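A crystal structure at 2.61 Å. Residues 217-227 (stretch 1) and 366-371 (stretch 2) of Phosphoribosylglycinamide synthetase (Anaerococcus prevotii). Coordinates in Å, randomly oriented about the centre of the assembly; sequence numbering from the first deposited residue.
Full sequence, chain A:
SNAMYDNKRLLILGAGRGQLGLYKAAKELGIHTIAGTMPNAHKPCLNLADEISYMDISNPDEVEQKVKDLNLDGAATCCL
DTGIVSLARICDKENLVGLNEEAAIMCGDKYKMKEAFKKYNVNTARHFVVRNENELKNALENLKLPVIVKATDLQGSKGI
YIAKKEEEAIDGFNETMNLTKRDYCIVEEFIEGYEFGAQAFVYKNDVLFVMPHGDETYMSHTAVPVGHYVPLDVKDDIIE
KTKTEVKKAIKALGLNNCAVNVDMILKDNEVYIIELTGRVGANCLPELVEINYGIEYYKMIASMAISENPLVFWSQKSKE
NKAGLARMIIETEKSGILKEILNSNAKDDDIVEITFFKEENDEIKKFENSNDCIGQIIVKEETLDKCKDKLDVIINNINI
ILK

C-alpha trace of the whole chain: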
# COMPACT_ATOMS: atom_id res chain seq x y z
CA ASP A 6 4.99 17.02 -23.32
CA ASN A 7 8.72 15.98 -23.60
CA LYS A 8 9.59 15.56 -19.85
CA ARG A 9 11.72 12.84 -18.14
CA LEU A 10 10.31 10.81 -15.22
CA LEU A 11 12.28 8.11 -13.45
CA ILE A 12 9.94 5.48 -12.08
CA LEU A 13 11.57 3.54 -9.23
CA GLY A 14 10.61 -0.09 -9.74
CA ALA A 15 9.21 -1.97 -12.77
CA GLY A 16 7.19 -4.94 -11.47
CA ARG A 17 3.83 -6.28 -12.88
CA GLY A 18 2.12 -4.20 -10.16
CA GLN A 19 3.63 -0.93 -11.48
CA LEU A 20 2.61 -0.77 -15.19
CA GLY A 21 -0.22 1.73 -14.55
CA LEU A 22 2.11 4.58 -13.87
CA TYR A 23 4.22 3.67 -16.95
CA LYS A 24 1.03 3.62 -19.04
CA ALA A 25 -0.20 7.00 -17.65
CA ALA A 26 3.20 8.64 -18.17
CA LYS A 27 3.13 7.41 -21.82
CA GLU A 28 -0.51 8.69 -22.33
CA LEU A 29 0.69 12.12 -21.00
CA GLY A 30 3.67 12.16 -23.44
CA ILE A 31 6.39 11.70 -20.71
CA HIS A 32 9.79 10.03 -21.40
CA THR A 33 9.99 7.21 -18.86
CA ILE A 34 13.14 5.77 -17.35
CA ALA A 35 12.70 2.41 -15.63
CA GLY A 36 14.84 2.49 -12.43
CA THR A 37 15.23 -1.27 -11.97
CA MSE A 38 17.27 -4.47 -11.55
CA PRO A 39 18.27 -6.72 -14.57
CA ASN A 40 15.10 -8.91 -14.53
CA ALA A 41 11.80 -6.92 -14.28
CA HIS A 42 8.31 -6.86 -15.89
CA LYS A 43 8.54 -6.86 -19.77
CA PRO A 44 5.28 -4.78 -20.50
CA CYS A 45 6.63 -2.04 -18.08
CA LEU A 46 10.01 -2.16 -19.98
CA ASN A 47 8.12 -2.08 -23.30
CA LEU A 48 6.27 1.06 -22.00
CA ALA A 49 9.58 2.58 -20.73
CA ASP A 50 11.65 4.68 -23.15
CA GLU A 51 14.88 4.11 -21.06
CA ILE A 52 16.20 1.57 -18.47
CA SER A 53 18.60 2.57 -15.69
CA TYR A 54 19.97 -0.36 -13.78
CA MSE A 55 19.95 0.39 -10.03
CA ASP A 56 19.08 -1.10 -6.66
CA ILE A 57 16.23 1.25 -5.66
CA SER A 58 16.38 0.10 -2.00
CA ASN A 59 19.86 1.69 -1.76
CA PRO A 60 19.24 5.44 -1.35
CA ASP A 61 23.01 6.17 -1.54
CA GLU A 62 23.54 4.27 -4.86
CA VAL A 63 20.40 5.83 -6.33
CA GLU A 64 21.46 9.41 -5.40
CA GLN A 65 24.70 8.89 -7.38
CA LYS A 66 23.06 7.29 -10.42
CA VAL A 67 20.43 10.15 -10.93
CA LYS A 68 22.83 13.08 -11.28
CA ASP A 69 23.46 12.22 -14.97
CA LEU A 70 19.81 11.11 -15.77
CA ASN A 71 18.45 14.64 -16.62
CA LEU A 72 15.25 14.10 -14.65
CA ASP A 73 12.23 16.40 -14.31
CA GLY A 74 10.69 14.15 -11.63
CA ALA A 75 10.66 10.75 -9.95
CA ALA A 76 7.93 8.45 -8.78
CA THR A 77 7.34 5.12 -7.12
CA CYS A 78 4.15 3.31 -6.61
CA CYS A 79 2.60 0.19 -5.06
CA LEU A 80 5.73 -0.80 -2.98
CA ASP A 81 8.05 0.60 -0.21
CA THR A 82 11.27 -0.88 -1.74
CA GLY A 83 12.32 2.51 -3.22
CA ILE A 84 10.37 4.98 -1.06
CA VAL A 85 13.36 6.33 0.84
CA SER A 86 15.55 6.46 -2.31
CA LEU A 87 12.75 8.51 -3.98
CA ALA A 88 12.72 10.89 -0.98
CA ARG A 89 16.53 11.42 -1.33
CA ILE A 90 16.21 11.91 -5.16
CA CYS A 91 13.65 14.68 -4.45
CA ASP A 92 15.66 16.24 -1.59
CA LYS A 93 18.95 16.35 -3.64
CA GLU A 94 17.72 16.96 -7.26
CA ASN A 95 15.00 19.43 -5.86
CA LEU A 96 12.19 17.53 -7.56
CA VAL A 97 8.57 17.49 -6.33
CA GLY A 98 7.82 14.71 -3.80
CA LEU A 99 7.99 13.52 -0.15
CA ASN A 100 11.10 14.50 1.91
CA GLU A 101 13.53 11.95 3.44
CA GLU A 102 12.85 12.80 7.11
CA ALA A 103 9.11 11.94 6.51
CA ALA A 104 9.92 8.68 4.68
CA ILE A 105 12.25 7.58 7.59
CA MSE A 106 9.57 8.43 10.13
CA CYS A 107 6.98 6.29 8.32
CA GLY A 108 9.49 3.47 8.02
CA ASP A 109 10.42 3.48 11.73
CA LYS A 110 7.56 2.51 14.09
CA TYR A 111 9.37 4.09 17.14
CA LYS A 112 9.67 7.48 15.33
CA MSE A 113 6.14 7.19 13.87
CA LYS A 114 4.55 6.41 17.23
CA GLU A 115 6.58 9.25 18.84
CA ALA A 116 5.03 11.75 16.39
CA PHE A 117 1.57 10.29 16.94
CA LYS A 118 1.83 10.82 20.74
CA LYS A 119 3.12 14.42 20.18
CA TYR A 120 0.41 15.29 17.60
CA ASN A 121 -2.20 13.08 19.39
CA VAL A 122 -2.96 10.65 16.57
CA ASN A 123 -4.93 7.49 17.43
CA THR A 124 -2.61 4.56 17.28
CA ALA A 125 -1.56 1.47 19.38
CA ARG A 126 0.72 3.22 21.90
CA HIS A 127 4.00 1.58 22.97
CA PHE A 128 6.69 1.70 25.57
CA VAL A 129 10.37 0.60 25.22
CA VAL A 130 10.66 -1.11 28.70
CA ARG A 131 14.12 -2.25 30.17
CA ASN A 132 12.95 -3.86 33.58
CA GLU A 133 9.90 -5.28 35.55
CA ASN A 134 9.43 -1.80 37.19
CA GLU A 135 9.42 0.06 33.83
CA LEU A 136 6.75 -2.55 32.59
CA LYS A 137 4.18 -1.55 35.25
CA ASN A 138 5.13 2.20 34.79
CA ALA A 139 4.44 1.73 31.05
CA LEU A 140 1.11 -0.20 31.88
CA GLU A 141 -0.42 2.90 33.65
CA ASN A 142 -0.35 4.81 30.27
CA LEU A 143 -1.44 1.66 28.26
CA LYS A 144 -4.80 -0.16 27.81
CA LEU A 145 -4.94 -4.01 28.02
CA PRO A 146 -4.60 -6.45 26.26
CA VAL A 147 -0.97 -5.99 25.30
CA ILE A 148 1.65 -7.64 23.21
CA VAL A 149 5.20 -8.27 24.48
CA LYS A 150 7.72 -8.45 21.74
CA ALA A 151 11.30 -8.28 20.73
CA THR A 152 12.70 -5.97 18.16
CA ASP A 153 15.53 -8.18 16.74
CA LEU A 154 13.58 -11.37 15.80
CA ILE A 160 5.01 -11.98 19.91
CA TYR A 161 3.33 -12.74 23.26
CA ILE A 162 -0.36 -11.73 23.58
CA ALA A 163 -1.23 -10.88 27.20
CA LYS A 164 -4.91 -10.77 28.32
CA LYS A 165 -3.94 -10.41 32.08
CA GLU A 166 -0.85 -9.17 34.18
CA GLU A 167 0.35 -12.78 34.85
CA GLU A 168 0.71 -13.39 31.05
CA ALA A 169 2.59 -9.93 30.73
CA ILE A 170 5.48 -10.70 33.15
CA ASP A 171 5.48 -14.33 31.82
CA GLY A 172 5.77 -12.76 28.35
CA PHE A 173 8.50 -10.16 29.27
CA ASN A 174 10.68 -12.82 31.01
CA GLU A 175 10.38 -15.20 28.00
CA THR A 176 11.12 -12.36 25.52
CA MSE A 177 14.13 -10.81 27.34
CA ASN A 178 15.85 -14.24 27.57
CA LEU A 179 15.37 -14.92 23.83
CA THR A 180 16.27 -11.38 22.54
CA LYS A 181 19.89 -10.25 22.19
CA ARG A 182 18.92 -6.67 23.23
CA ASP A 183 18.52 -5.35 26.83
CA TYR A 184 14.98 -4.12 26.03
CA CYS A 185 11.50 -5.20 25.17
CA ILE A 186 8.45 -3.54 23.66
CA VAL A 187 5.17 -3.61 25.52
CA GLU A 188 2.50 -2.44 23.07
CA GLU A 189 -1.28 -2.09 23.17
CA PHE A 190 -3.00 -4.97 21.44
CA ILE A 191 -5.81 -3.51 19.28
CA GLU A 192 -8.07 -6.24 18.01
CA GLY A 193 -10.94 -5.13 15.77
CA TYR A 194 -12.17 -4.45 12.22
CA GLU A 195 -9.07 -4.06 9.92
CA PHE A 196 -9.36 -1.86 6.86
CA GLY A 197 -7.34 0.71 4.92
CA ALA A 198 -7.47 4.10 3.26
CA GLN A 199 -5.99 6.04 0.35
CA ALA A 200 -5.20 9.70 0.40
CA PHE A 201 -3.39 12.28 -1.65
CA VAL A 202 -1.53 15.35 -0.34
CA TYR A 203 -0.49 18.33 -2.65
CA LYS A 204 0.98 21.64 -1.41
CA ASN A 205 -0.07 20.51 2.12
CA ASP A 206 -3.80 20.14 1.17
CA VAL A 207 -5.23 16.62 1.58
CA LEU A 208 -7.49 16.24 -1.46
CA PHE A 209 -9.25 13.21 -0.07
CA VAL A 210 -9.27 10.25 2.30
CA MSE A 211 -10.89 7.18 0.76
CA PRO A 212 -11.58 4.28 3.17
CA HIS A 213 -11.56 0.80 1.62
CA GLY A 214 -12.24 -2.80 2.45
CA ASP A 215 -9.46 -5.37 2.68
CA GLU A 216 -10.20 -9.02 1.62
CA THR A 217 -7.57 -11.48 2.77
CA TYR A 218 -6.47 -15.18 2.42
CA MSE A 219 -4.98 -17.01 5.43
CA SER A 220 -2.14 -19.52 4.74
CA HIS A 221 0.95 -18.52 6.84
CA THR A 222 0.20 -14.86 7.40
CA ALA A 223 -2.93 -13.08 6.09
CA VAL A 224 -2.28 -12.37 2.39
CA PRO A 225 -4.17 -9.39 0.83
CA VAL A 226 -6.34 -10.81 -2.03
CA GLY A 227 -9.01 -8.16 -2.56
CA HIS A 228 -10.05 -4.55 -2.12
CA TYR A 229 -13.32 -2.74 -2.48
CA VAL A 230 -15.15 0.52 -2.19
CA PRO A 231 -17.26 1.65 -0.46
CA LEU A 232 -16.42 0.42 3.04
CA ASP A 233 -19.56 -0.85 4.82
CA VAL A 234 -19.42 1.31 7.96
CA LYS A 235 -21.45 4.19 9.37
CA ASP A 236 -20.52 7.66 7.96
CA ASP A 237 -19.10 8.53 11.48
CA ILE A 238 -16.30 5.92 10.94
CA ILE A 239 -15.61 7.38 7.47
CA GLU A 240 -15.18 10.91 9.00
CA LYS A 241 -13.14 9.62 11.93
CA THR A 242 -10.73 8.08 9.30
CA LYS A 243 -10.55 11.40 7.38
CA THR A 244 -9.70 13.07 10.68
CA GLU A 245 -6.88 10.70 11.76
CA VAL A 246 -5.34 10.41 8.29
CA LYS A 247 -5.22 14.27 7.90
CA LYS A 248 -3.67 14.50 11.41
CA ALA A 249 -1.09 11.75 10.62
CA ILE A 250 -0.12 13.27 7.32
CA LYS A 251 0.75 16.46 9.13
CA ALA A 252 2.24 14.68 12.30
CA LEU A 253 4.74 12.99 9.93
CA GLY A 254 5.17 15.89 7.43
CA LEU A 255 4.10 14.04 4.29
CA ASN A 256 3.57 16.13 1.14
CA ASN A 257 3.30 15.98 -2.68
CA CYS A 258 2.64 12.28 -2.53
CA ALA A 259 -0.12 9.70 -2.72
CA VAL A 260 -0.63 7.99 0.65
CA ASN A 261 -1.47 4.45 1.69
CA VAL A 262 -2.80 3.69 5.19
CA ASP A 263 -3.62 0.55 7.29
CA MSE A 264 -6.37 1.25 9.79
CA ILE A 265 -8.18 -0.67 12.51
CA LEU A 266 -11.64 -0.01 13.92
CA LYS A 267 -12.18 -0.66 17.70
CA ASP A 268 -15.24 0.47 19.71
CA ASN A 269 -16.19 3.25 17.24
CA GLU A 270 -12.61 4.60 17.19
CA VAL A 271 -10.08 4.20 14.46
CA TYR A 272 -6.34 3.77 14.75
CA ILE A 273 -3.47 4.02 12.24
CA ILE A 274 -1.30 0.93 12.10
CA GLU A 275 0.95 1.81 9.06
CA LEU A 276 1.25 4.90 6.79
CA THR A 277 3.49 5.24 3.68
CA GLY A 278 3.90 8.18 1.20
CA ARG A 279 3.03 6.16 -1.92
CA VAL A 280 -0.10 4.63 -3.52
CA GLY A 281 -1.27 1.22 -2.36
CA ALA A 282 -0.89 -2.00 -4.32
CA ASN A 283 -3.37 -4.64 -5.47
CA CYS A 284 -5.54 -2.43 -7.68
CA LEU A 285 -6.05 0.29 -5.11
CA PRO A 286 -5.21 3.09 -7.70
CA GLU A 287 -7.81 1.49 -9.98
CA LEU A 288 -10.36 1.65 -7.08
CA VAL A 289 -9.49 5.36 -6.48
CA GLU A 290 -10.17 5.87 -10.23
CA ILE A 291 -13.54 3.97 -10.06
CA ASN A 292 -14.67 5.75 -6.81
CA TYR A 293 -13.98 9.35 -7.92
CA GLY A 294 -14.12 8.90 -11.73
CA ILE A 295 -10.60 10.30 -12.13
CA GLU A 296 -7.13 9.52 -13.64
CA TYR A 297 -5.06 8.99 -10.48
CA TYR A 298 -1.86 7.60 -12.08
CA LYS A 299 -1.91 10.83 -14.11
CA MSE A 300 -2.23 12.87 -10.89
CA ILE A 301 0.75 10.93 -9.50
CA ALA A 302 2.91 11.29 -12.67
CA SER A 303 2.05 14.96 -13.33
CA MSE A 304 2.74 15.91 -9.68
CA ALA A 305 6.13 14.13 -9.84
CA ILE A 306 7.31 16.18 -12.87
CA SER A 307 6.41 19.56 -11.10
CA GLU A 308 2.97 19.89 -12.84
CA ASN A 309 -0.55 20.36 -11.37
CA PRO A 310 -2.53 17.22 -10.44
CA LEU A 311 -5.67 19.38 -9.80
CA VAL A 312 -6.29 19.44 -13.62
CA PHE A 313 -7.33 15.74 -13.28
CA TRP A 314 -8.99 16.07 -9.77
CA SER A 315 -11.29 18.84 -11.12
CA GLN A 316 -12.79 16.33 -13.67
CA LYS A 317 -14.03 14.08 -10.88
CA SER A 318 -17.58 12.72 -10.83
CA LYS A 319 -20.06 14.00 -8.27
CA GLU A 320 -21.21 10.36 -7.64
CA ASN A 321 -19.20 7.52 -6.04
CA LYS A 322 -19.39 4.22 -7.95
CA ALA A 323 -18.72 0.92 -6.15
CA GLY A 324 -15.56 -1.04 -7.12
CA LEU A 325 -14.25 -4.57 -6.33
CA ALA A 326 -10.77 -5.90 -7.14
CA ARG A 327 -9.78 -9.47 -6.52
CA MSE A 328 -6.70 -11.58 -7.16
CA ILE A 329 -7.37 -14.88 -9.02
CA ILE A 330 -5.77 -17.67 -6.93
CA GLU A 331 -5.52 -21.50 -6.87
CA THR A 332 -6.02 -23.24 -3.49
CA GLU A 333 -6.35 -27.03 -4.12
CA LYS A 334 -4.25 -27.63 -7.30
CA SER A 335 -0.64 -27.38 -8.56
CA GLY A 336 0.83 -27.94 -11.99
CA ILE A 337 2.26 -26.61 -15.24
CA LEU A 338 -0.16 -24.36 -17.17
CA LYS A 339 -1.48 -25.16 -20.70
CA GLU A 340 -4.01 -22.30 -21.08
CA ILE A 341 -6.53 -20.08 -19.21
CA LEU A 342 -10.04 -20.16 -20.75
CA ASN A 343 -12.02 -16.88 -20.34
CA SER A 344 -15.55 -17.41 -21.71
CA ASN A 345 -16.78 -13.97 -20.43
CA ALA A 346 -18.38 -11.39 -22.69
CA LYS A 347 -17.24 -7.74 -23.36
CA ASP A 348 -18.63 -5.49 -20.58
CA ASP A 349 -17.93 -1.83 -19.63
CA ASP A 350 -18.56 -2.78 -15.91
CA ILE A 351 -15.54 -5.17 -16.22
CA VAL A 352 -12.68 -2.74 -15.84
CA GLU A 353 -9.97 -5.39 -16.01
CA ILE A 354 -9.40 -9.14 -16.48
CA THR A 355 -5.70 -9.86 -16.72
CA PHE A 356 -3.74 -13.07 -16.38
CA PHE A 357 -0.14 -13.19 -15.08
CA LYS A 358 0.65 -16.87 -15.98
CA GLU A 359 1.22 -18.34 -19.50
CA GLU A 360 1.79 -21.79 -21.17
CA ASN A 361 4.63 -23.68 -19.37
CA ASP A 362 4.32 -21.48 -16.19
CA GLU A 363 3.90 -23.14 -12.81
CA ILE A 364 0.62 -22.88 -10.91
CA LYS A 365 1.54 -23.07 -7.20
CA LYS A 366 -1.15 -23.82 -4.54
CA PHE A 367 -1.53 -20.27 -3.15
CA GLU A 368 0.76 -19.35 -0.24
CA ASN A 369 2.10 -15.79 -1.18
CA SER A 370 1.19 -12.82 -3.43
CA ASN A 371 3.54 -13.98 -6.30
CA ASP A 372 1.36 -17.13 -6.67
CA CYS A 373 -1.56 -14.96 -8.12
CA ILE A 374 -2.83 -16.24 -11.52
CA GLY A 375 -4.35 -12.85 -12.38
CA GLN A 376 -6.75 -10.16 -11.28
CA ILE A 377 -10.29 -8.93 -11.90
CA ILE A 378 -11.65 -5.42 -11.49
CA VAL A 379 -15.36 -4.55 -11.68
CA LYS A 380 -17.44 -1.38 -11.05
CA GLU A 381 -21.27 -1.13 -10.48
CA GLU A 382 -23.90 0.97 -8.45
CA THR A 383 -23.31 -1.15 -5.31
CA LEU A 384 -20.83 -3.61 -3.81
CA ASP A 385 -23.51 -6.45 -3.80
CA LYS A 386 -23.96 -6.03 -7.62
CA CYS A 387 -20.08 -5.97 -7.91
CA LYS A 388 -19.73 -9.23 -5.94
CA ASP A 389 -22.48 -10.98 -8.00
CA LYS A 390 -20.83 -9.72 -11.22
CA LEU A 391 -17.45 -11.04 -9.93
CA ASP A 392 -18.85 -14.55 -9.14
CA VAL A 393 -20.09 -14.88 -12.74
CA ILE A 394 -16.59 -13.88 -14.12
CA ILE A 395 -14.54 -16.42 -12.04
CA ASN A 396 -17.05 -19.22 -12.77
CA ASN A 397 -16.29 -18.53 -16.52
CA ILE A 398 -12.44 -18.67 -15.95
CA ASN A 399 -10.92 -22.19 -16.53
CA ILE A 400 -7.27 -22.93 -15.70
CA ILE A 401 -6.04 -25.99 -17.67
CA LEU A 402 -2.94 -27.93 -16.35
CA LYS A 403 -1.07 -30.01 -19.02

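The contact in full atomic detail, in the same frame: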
# COMPACT_ATOMS: atom_id res chain seq x y z
N THR A 217 -8.84 -10.82 2.51
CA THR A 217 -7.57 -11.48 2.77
C THR A 217 -7.70 -13.04 2.70
O THR A 217 -8.81 -13.58 2.75
CB THR A 217 -7.06 -10.94 4.14
OG1 THR A 217 -5.64 -10.89 4.16
CG2 THR A 217 -7.62 -11.70 5.32
N TYR A 218 -6.56 -13.72 2.47
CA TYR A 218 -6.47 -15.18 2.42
C TYR A 218 -5.44 -15.63 3.44
O TYR A 218 -4.28 -15.19 3.36
CB TYR A 218 -6.10 -15.71 1.03
CG TYR A 218 -6.16 -17.22 0.93
CD1 TYR A 218 -7.36 -17.87 0.67
CD2 TYR A 218 -5.04 -18.01 1.17
CE1 TYR A 218 -7.44 -19.26 0.60
CE2 TYR A 218 -5.10 -19.40 1.11
CZ TYR A 218 -6.30 -20.03 0.83
OH TYR A 218 -6.40 -21.41 0.76
N MSE A 219 -5.85 -16.49 4.38
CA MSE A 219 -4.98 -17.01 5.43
C MSE A 219 -4.32 -18.33 5.00
O MSE A 219 -5.02 -19.30 4.68
CB MSE A 219 -5.78 -17.23 6.74
CG MSE A 219 -4.94 -17.73 7.94
SE MSE A 219 -3.36 -16.65 8.33
CE MSE A 219 -4.22 -15.17 9.20
N SER A 220 -2.97 -18.35 5.04
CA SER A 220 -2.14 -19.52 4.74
C SER A 220 -1.06 -19.62 5.84
O SER A 220 -1.12 -20.54 6.67
CB SER A 220 -1.52 -19.40 3.34
OG SER A 220 -1.04 -18.09 3.09
N HIS A 221 -0.12 -18.66 5.85
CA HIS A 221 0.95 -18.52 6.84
C HIS A 221 0.65 -17.26 7.61
O HIS A 221 0.32 -17.31 8.80
CB HIS A 221 2.33 -18.52 6.16
CG HIS A 221 2.87 -19.91 6.03
ND1 HIS A 221 2.07 -20.94 5.53
CD2 HIS A 221 4.05 -20.43 6.42
CE1 HIS A 221 2.81 -22.03 5.60
NE2 HIS A 221 4.01 -21.78 6.14
N THR A 222 0.66 -16.14 6.90
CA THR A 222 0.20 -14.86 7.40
C THR A 222 -1.09 -14.62 6.63
O THR A 222 -1.49 -15.48 5.84
CB THR A 222 1.26 -13.75 7.22
OG1 THR A 222 0.82 -12.59 7.95
CG2 THR A 222 1.53 -13.36 5.75
N ALA A 223 -1.72 -13.46 6.83
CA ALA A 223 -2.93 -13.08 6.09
C ALA A 223 -2.48 -12.36 4.83
O ALA A 223 -1.88 -11.28 4.92
CB ALA A 223 -3.84 -12.20 6.94
N VAL A 224 -2.69 -12.97 3.65
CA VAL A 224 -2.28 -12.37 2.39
C VAL A 224 -3.40 -11.46 1.84
O VAL A 224 -4.54 -11.91 1.74
CB VAL A 224 -1.87 -13.43 1.33
CG1 VAL A 224 -1.35 -12.74 0.05
CG2 VAL A 224 -0.82 -14.39 1.89
N PRO A 225 -3.11 -10.21 1.45
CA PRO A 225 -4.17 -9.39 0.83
C PRO A 225 -4.55 -9.95 -0.53
O PRO A 225 -3.67 -10.18 -1.34
CB PRO A 225 -3.54 -7.98 0.72
CG PRO A 225 -2.23 -8.06 1.53
CD PRO A 225 -1.82 -9.50 1.48
N VAL A 226 -5.84 -10.24 -0.76
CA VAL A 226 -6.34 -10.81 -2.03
C VAL A 226 -7.51 -10.03 -2.64
O VAL A 226 -7.98 -10.39 -3.72
CB VAL A 226 -6.71 -12.29 -1.86
CG1 VAL A 226 -5.54 -13.08 -1.34
CG2 VAL A 226 -7.92 -12.44 -0.95
N GLY A 227 -7.95 -8.97 -2.00
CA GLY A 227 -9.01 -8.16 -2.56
C GLY A 227 -9.20 -6.83 -1.86
O GLY A 227 -8.84 -6.66 -0.68
N LYS A 366 -0.10 -23.91 -5.57
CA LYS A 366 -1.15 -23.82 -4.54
C LYS A 366 -0.83 -22.60 -3.67
O LYS A 366 0.21 -22.55 -3.02
CB LYS A 366 -1.20 -25.12 -3.71
CG LYS A 366 -2.33 -25.18 -2.69
CD LYS A 366 -1.81 -25.54 -1.29
CE LYS A 366 -2.90 -25.70 -0.25
NZ LYS A 366 -3.60 -27.02 -0.35
N PHE A 367 -1.69 -21.59 -3.75
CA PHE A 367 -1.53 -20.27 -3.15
C PHE A 367 -1.04 -20.26 -1.71
O PHE A 367 -1.67 -20.84 -0.82
CB PHE A 367 -2.83 -19.47 -3.22
CG PHE A 367 -2.65 -18.00 -2.94
CD1 PHE A 367 -3.09 -17.45 -1.75
CD2 PHE A 367 -2.07 -17.17 -3.89
CE1 PHE A 367 -2.94 -16.08 -1.51
CE2 PHE A 367 -1.94 -15.80 -3.64
CZ PHE A 367 -2.36 -15.27 -2.45
N GLU A 368 0.08 -19.56 -1.51
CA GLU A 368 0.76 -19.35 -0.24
C GLU A 368 1.20 -17.86 -0.11
O GLU A 368 1.04 -17.30 0.97
CB GLU A 368 1.96 -20.34 -0.03
CG GLU A 368 2.77 -20.71 -1.27
CD GLU A 368 3.61 -21.97 -1.17
OE1 GLU A 368 4.25 -22.19 -0.11
OE2 GLU A 368 3.67 -22.72 -2.17
N ASN A 369 1.72 -17.21 -1.20
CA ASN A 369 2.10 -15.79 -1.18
C ASN A 369 1.57 -15.06 -2.41
O ASN A 369 1.11 -15.67 -3.37
CB ASN A 369 3.62 -15.62 -1.07
CG ASN A 369 4.41 -16.09 -2.27
OD1 ASN A 369 4.60 -15.34 -3.23
ND2 ASN A 369 4.93 -17.31 -2.23
N SER A 370 1.67 -13.74 -2.39
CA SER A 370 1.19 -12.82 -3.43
C SER A 370 1.73 -13.11 -4.86
O SER A 370 1.04 -12.79 -5.84
CB SER A 370 1.55 -11.39 -3.06
OG SER A 370 2.84 -11.31 -2.46
N ASN A 371 2.93 -13.70 -4.99
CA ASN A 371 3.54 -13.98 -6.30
C ASN A 371 2.93 -15.22 -6.94
O ASN A 371 3.17 -15.46 -8.13
CB ASN A 371 5.06 -14.12 -6.18
CG ASN A 371 5.70 -12.89 -5.55
OD1 ASN A 371 5.86 -11.84 -6.20
ND2 ASN A 371 5.98 -12.95 -4.25

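The two stretches meet in a small, largely apolar contact, in which the ring of Phe367 packs against three side chains of a β-hairpin and a single hydrogen bond ties the turn of the hairpin to the neighbouring loop backbone. Together they bury 285 Å², and Phe367 has the largest share.

The hairpin is held in shape by paired backbone hydrogen bonds, Tyr218 N to Val224 O (2.8 Å) and Val224 N to Tyr218 O (2.7 Å). This pairing sets Tyr218 and Val224 side by side on adjacent strands, both with CA-to-CB bonds directed toward the loop and both in the t rotamer. Phe367, also t, places its ring against them. Its edge approaches the face of Tyr218 in an offset edge-to-face arrangement, with centroids 5.5 Å apart and planes at 78°; the closest atoms are Tyr218 CD2 and Phe367 CD1, at 3.6 Å. Farther along the ring, Phe367 CZ lies 3.7 Å from Val224 CG1, and Phe367 CE1 lies 4.0 Å from Val226 CG1. A flat, apolar ring can thus touch an aromatic and two branched aliphatic side chains at once, and Phe367 and Val224 are both buried.

Val224 CG1 lies 4.0 Å from Ser370 N, while Val224 CG2 lies 3.6 Å from Glu368 O, so its two methyl groups cover successive parts of the loop backbone.

The same carbonyl receives the polar link: Ser220 OG donates to Glu368 O over 3.1 Å. Ser220, in the p rotamer, points its short side chain toward the loop where the CA atoms of Ser220 and Glu368 are 5.8 Å apart, a spacing that a hydroxymethyl group can bridge. Glu368 contributes through its backbone carbonyl here; its CA-to-CB bond points sideways, and its carboxylate takes no part in the bond. Within the second stretch, Asn369 OD1 accepts hydrogen bonds from Asn371 N and Asn371 ND2, both 2.9 Å.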